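Local coordinates for protein EmGH1 (Erythrobacter marinus, PDB 5Z87) that probably hydrolyses beta-glucosidic bonds as a glycoside hydrolase family 3 enzyme, with xylosidase and arabinofuranosidase activities also possible, at residues A148-F153 and K624-I629; A152-M157 and A413-V418. All blocks are in the same frame, centred on the assembly; numbering follows the deposited sequence.

Interaction 1: A148-F153 and K624-I629; sequences AMACAF and KLPVTI
Cys151 O takes a hydrogen bond from Lys624 N at 2.8 Å, nearly straight at the hydrogen (170°) and in the carbonyl plane on a lone pair. It ties residues 148-153, on helix 146-150 and what follows it in the TIM-barrel-type N-terminal domain of this family 3 glycoside hydrolase, to an irregular loop of the C-terminal domain. Cys151 CA returns a CA-H...O contact to Lys624 O at 3.1 Å, and the same oxygen lies in the plane of the Phe153 ring, at its edge, 3.5 Å from CE1. Phe153 leaves the helical run with positive phi (49°). Its side chain and that of Lys624 cross at about a right angle, CE1 meeting Lys624 CB at 3.5 Å. The Lys624 chain bends at chi2 and leads away to a salt bridge with Asp705, its ammonium also hydrogen-bonded to Gly665 O and Pro772 O, while Phe728 meets the Phe153 ring edge-to-face. Farther along the loop the Pro626 ring packs against Ala150 and Cys151: its CB and CG both lie 3.9 Å from Ala150 CB, and its CD touches Cys151 SG at 3.5 Å.

Interaction 2: A152-M157 and A413-V418; sequences AFRPDM and AEESIV
The guanidinium of Arg154 and the carboxylate of Glu415 meet with their planes 83° apart, NH1 forming a salt bridge to Glu415 OE1 at 3.0 Å. Met157 SD sits over one guanidinium face, 3.4 Å above the plane and offset toward the rim, while Asp156 CG lies in plane at the edge. Asp156 is gripped side-on: Arg154 NE reaches OD1 at 2.9 Å, tilted 18° from the guanidinium plane, and NH2 reaches OD2 at 3.0 Å. The three residues form a salt-bridge network in which Asp156 should help fix the rotation of the guanidinium, whose third nitrogen, NH1, meets Glu415. Arg154 CG, anti to the carbonyl carbon (chi1 -71°), also lies 3.5 Å from Glu415 OE1; beyond it the chain bends at chi2 and chi3. Met157 SD touches Glu415 CG at 3.7 Å, the two side chains crossing at about a right angle. Beside this, Ala152 CA makes a CA-H...O contact with Glu415 O, and its CB rests 3.3 Å from Ser416 OG, which is hydrogen-bonded to Met412 O. With Arg154 at its N-cap position, helix 155-171 thus begins against helix 403-416, and strand 724-733 adds Lys730, salt-bridged to Glu415 OE1.

From the N terminus, both contacts start on one continuous run, helix 146-150, the turn after it and the start of helix 155-171, and share Ala152 and Phe153. Interaction 2 closes the shorter loop, reaching 413-418, where helix 403-416 passes into edge strand 418-422 of the C-terminal domain's mixed sheet. Interaction 1 closes a longer one, to 624-629, beyond that sheet's last strand; because it starts slightly earlier and ends later, the first loop nests within it around the shared turn. Their centres are 9 Å apart and they touch directly: Cys151 CB packs on Ser416 O and Val418 CG2. Together they join the TIM-barrel-type domain to the C-terminal domain, with the fibronectin type III-like domain alongside.

Interaction 1: A148-F153 and K624-I629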
ATOM      1  N   ALA A 148       5.313 -13.537  19.112  1.00 17.25           N
ATOM      2  CA  ALA A 148       6.263 -14.546  19.579  1.00 18.89           C
ATOM      3  C   ALA A 148       5.609 -15.917  19.649  1.00 18.20           C
ATOM      4  O   ALA A 148       6.134 -16.904  19.115  1.00 22.82           O
ATOM      5  CB  ALA A 148       6.821 -14.153  20.949  1.00 19.95           C
ATOM      6  N   MET A 149       4.444 -15.994  20.283  1.00 19.97           N
ATOM      7  CA  MET A 149       3.785 -17.287  20.434  1.00 19.48           C
ATOM      8  C   MET A 149       3.382 -17.865  19.089  1.00 21.69           C
ATOM      9  O   MET A 149       3.307 -19.095  18.937  1.00 23.75           O
ATOM     10  CB  MET A 149       2.569 -17.155  21.344  1.00 19.18           C
ATOM     11  CG  MET A 149       2.913 -16.864  22.808  1.00 22.41           C
ATOM     12  SD  MET A 149       1.488 -17.203  23.863  1.00 25.83           S
ATOM     13  CE  MET A 149       0.537 -15.707  23.679  1.00 16.47           C
ATOM     14  N   ALA A 150       3.107 -17.002  18.103  1.00 18.10           N
ATOM     15  CA  ALA A 150       2.796 -17.501  16.763  1.00 17.71           C
ATOM     16  C   ALA A 150       3.976 -18.246  16.152  1.00 20.49           C
ATOM     17  O   ALA A 150       3.780 -19.099  15.275  1.00 21.98           O
ATOM     18  CB  ALA A 150       2.375 -16.345  15.844  1.00 16.66           C
ATOM     19  N   CYS A 151       5.210 -17.922  16.578  1.00 18.32           N
ATOM     20  CA  CYS A 151       6.376 -18.601  16.022  1.00 19.26           C
ATOM     21  C   CYS A 151       6.452 -20.040  16.467  1.00 16.48           C
ATOM     22  O   CYS A 151       7.164 -20.829  15.842  1.00 19.92           O
ATOM     23  CB  CYS A 151       7.685 -17.924  16.423  1.00 16.41           C
ATOM     24  SG  CYS A 151       7.850 -16.203  16.038  1.00 18.01           S
ATOM     25  N   ALA A 152       5.734 -20.393  17.533  1.00 18.80           N
ATOM     26  CA  ALA A 152       5.845 -21.731  18.098  1.00 21.04           C
ATOM     27  C   ALA A 152       5.145 -22.774  17.242  1.00 18.72           C
ATOM     28  O   ALA A 152       5.524 -23.954  17.279  1.00 24.27           O
ATOM     29  CB  ALA A 152       5.274 -21.745  19.516  1.00 20.27           C
ATOM     30  N   PHE A 153       4.130 -22.374  16.475  1.00 15.58           N
ATOM     31  CA  PHE A 153       3.299 -23.328  15.723  1.00 14.98           C
ATOM     32  C   PHE A 153       2.832 -24.474  16.625  1.00 23.51           C
ATOM     33  O   PHE A 153       2.846 -25.648  16.243  1.00 18.68           O
ATOM     34  CB  PHE A 153       4.033 -23.838  14.475  1.00 16.80           C
ATOM     35  CG  PHE A 153       4.115 -22.801  13.380  1.00 20.32           C
ATOM     36  CD1 PHE A 153       5.010 -21.738  13.484  1.00 18.23           C
ATOM     37  CD2 PHE A 153       3.263 -22.855  12.281  1.00 18.35           C
ATOM     38  CE1 PHE A 153       5.081 -20.744  12.496  1.00 19.41           C
ATOM     39  CE2 PHE A 153       3.316 -21.874  11.280  1.00 19.02           C
ATOM     40  CZ  PHE A 153       4.230 -20.809  11.391  1.00 22.52           C
ATOM     41  N   LYS A 624       9.361 -20.927  14.132  1.00 24.44           N
ATOM     42  CA  LYS A 624       9.304 -20.593  12.712  1.00 23.44           C
ATOM     43  C   LYS A 624       8.702 -19.206  12.558  1.00 20.52           C
ATOM     44  O   LYS A 624       7.842 -18.803  13.344  1.00 21.68           O
ATOM     45  CB  LYS A 624       8.462 -21.606  11.923  1.00 18.18           C
ATOM     46  CG  LYS A 624       8.936 -23.053  12.029  1.00 24.14           C
ATOM     47  CD  LYS A 624      10.172 -23.269  11.167  1.00 21.41           C
ATOM     48  CE  LYS A 624      10.353 -24.723  10.815  1.00 26.99           C
ATOM     49  NZ  LYS A 624      11.535 -24.931   9.932  1.00 26.36           N
ATOM     50  N   LEU A 625       9.153 -18.471  11.545  1.00 19.32           N
ATOM     51  CA  LEU A 625       8.639 -17.114  11.335  1.00 17.50           C
ATOM     52  C   LEU A 625       7.174 -17.159  10.900  1.00 22.28           C
ATOM     53  O   LEU A 625       6.821 -17.934   9.995  1.00 24.10           O
ATOM     54  CB  LEU A 625       9.479 -16.381  10.297  1.00 18.27           C
ATOM     55  CG  LEU A 625      10.800 -15.864  10.864  1.00 22.96           C
ATOM     56  CD1 LEU A 625      11.660 -15.283   9.754  1.00 12.07           C
ATOM     57  CD2 LEU A 625      10.554 -14.831  11.971  1.00 12.18           C
ATOM     58  N   PRO A 626       6.286 -16.398  11.542  1.00 20.82           N
ATOM     59  CA  PRO A 626       4.886 -16.325  11.087  1.00 24.55           C
ATOM     60  C   PRO A 626       4.614 -15.146  10.160  1.00 22.62           C
ATOM     61  O   PRO A 626       3.444 -14.909   9.821  1.00 17.80           O
ATOM     62  CB  PRO A 626       4.134 -16.155  12.409  1.00 17.24           C
ATOM     63  CG  PRO A 626       5.081 -15.256  13.221  1.00 22.04           C
ATOM     64  CD  PRO A 626       6.486 -15.683  12.821  1.00 22.16           C
ATOM     65  N   VAL A 627       5.657 -14.408   9.787  1.00 19.88           N
ATOM     66  CA  VAL A 627       5.601 -13.339   8.804  1.00 17.45           C
ATOM     67  C   VAL A 627       6.758 -13.543   7.838  1.00 21.84           C
ATOM     68  O   VAL A 627       7.709 -14.277   8.117  1.00 21.07           O
ATOM     69  CB  VAL A 627       5.708 -11.943   9.451  1.00 20.10           C
ATOM     70  CG1 VAL A 627       4.459 -11.595  10.218  1.00 15.89           C
ATOM     71  CG2 VAL A 627       6.955 -11.894  10.357  1.00 14.99           C
ATOM     72  N   THR A 628       6.686 -12.852   6.705  1.00 24.41           N
ATOM     73  CA  THR A 628       7.832 -12.708   5.821  1.00 16.12           C
ATOM     74  C   THR A 628       8.648 -11.520   6.305  1.00 16.80           C
ATOM     75  O   THR A 628       8.085 -10.500   6.706  1.00 16.57           O
ATOM     76  CB  THR A 628       7.385 -12.496   4.370  1.00 15.25           C
ATOM     77  OG1 THR A 628       6.769 -13.688   3.889  1.00 15.93           O
ATOM     78  CG2 THR A 628       8.578 -12.161   3.461  1.00 15.58           C
ATOM     79  N   ILE A 629       9.972 -11.648   6.292  1.00 15.97           N
ATOM     80  CA  ILE A 629      10.835 -10.517   6.626  1.00 16.32           C
ATOM     81  C   ILE A 629      11.413  -9.966   5.326  1.00 18.21           C
ATOM     82  O   ILE A 629      12.259 -10.609   4.693  1.00 16.43           O
ATOM     83  CB  ILE A 629      11.951 -10.907   7.605  1.00 15.55           C
ATOM     84  CG1 ILE A 629      11.363 -11.486   8.907  1.00 17.51           C
ATOM     85  CG2 ILE A 629      12.820  -9.687   7.874  1.00 11.35           C
ATOM     86  CD1 ILE A 629      10.487 -10.492   9.674  1.00  9.22           C
TER

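Interaction 2: A152-M157 and A413-V418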
ATOM      1  N   ALA A 152       5.734 -20.393  17.533  1.00 18.80           N
ATOM      2  CA  ALA A 152       5.845 -21.731  18.098  1.00 21.04           C
ATOM      3  C   ALA A 152       5.145 -22.774  17.242  1.00 18.72           C
ATOM      4  O   ALA A 152       5.524 -23.954  17.279  1.00 24.27           O
ATOM      5  CB  ALA A 152       5.274 -21.745  19.516  1.00 20.27           C
ATOM      6  N   PHE A 153       4.130 -22.374  16.475  1.00 15.58           N
ATOM      7  CA  PHE A 153       3.299 -23.328  15.723  1.00 14.98           C
ATOM      8  C   PHE A 153       2.832 -24.474  16.625  1.00 23.51           C
ATOM      9  O   PHE A 153       2.846 -25.648  16.243  1.00 18.68           O
ATOM     10  CB  PHE A 153       4.033 -23.838  14.475  1.00 16.80           C
ATOM     11  CG  PHE A 153       4.115 -22.801  13.380  1.00 20.32           C
ATOM     12  CD1 PHE A 153       5.010 -21.738  13.484  1.00 18.23           C
ATOM     13  CD2 PHE A 153       3.263 -22.855  12.281  1.00 18.35           C
ATOM     14  CE1 PHE A 153       5.081 -20.744  12.496  1.00 19.41           C
ATOM     15  CE2 PHE A 153       3.316 -21.874  11.280  1.00 19.02           C
ATOM     16  CZ  PHE A 153       4.230 -20.809  11.391  1.00 22.52           C
ATOM     17  N   ARG A 154       2.405 -24.117  17.841  1.00 17.14           N
ATOM     18  CA  ARG A 154       1.899 -25.064  18.838  1.00 24.76           C
ATOM     19  C   ARG A 154       0.542 -24.571  19.328  1.00 27.75           C
ATOM     20  O   ARG A 154       0.428 -24.032  20.437  1.00 25.05           O
ATOM     21  CB  ARG A 154       2.868 -25.209  20.017  1.00 26.85           C
ATOM     22  CG  ARG A 154       4.159 -25.956  19.713  1.00 25.31           C
ATOM     23  CD  ARG A 154       3.878 -27.409  19.403  1.00 28.77           C
ATOM     24  NE  ARG A 154       3.255 -28.090  20.536  1.00 35.68           N
ATOM     25  CZ  ARG A 154       3.921 -28.576  21.580  1.00 37.39           C
ATOM     26  NH1 ARG A 154       5.245 -28.467  21.649  1.00 28.58           N
ATOM     27  NH2 ARG A 154       3.258 -29.177  22.556  1.00 36.58           N
ATOM     28  N   PRO A 155      -0.506 -24.709  18.517  1.00 25.78           N
ATOM     29  CA  PRO A 155      -1.818 -24.223  18.974  1.00 25.57           C
ATOM     30  C   PRO A 155      -2.324 -24.958  20.205  1.00 28.99           C
ATOM     31  O   PRO A 155      -3.076 -24.371  20.995  1.00 23.82           O
ATOM     32  CB  PRO A 155      -2.725 -24.426  17.751  1.00 26.68           C
ATOM     33  CG  PRO A 155      -1.958 -25.311  16.809  1.00 29.71           C
ATOM     34  CD  PRO A 155      -0.516 -25.111  17.098  1.00 26.49           C
ATOM     35  N   ASP A 156      -1.908 -26.211  20.411  1.00 25.92           N
ATOM     36  CA  ASP A 156      -2.259 -26.920  21.639  1.00 25.89           C
ATOM     37  C   ASP A 156      -1.722 -26.190  22.862  1.00 30.36           C
ATOM     38  O   ASP A 156      -2.409 -26.087  23.886  1.00 29.17           O
ATOM     39  CB  ASP A 156      -1.735 -28.361  21.594  1.00 27.37           C
ATOM     40  CG  ASP A 156      -0.206 -28.439  21.427  1.00 32.04           C
ATOM     41  OD1 ASP A 156       0.412 -27.520  20.842  1.00 31.99           O
ATOM     42  OD2 ASP A 156       0.384 -29.432  21.886  1.00 39.87           O
ATOM     43  N   MET A 157      -0.507 -25.650  22.773  1.00 21.32           N
ATOM     44  CA  MET A 157      -0.000 -24.902  23.916  1.00 23.29           C
ATOM     45  C   MET A 157      -0.625 -23.517  24.009  1.00 29.25           C
ATOM     46  O   MET A 157      -0.747 -22.969  25.115  1.00 23.90           O
ATOM     47  CB  MET A 157       1.520 -24.809  23.843  1.00 26.74           C
ATOM     48  CG  MET A 157       2.216 -26.139  24.104  1.00 27.72           C
ATOM     49  SD  MET A 157       4.013 -25.985  24.003  1.00 36.16           S
ATOM     50  CE  MET A 157       4.342 -24.700  25.209  1.00 24.35           C
ATOM     51  N   ALA A 413       8.024 -20.011  25.561  1.00 21.61           N
ATOM     52  CA  ALA A 413       9.190 -19.335  25.003  1.00 23.24           C
ATOM     53  C   ALA A 413      10.160 -20.325  24.355  1.00 33.91           C
ATOM     54  O   ALA A 413      10.652 -20.082  23.242  1.00 28.77           O
ATOM     55  CB  ALA A 413       9.887 -18.519  26.089  1.00 24.27           C
ATOM     56  N   GLU A 414      10.424 -21.459  25.021  1.00 26.30           N
ATOM     57  CA  GLU A 414      11.303 -22.489  24.457  1.00 27.26           C
ATOM     58  C   GLU A 414      10.801 -23.007  23.107  1.00 31.66           C
ATOM     59  O   GLU A 414      11.606 -23.450  22.274  1.00 24.71           O
ATOM     60  CB  GLU A 414      11.465 -23.661  25.450  1.00 19.34           C
ATOM     61  CG  GLU A 414      12.167 -23.254  26.771  1.00 28.04           C
ATOM     62  CD  GLU A 414      12.320 -24.393  27.796  1.00 33.71           C
ATOM     63  OE1 GLU A 414      11.601 -25.413  27.706  1.00 26.86           O
ATOM     64  OE2 GLU A 414      13.178 -24.256  28.702  1.00 36.20           O
ATOM     65  N   GLU A 415       9.485 -22.973  22.871  1.00 25.12           N
ATOM     66  CA  GLU A 415       8.934 -23.437  21.602  1.00 22.34           C
ATOM     67  C   GLU A 415       8.883 -22.342  20.543  1.00 23.27           C
ATOM     68  O   GLU A 415       8.684 -22.652  19.366  1.00 23.51           O
ATOM     69  CB  GLU A 415       7.514 -23.996  21.789  1.00 27.04           C
ATOM     70  CG  GLU A 415       7.395 -25.219  22.680  1.00 30.55           C
ATOM     71  CD  GLU A 415       7.743 -26.510  21.960  1.00 32.32           C
ATOM     72  OE1 GLU A 415       7.469 -26.617  20.746  1.00 31.02           O
ATOM     73  OE2 GLU A 415       8.299 -27.419  22.609  1.00 37.31           O
ATOM     74  N   SER A 416       9.061 -21.084  20.932  1.00 23.90           N
ATOM     75  CA  SER A 416       8.804 -19.940  20.069  1.00 22.11           C
ATOM     76  C   SER A 416      10.056 -19.296  19.509  1.00 29.91           C
ATOM     77  O   SER A 416      10.017 -18.779  18.386  1.00 25.10           O
ATOM     78  CB  SER A 416       8.033 -18.867  20.835  1.00 21.43           C
ATOM     79  OG  SER A 416       6.787 -19.382  21.254  1.00 29.01           O
ATOM     80  N   ILE A 417      11.153 -19.279  20.266  1.00 20.11           N
ATOM     81  CA  ILE A 417      12.343 -18.572  19.804  1.00 28.51           C
ATOM     82  C   ILE A 417      12.823 -19.175  18.486  1.00 24.32           C
ATOM     83  O   ILE A 417      12.876 -20.401  18.319  1.00 22.73           O
ATOM     84  CB  ILE A 417      13.424 -18.584  20.893  1.00 27.71           C
ATOM     85  CG1 ILE A 417      12.902 -17.854  22.133  1.00 24.24           C
ATOM     86  CG2 ILE A 417      14.670 -17.889  20.403  1.00 20.85           C
ATOM     87  CD1 ILE A 417      13.714 -18.090  23.375  1.00 23.68           C
ATOM     88  N   VAL A 418      13.124 -18.303  17.523  1.00 21.27           N
ATOM     89  CA  VAL A 418      13.456 -18.695  16.156  1.00 18.42           C
ATOM     90  C   VAL A 418      14.962 -18.595  15.964  1.00 19.40           C
ATOM     91  O   VAL A 418      15.566 -17.557  16.269  1.00 17.11           O
ATOM     92  CB  VAL A 418      12.734 -17.803  15.129  1.00 28.72           C
ATOM     93  CG1 VAL A 418      13.147 -18.197  13.687  1.00 20.37           C
ATOM     94  CG2 VAL A 418      11.221 -17.836  15.328  1.00 17.39           C
TER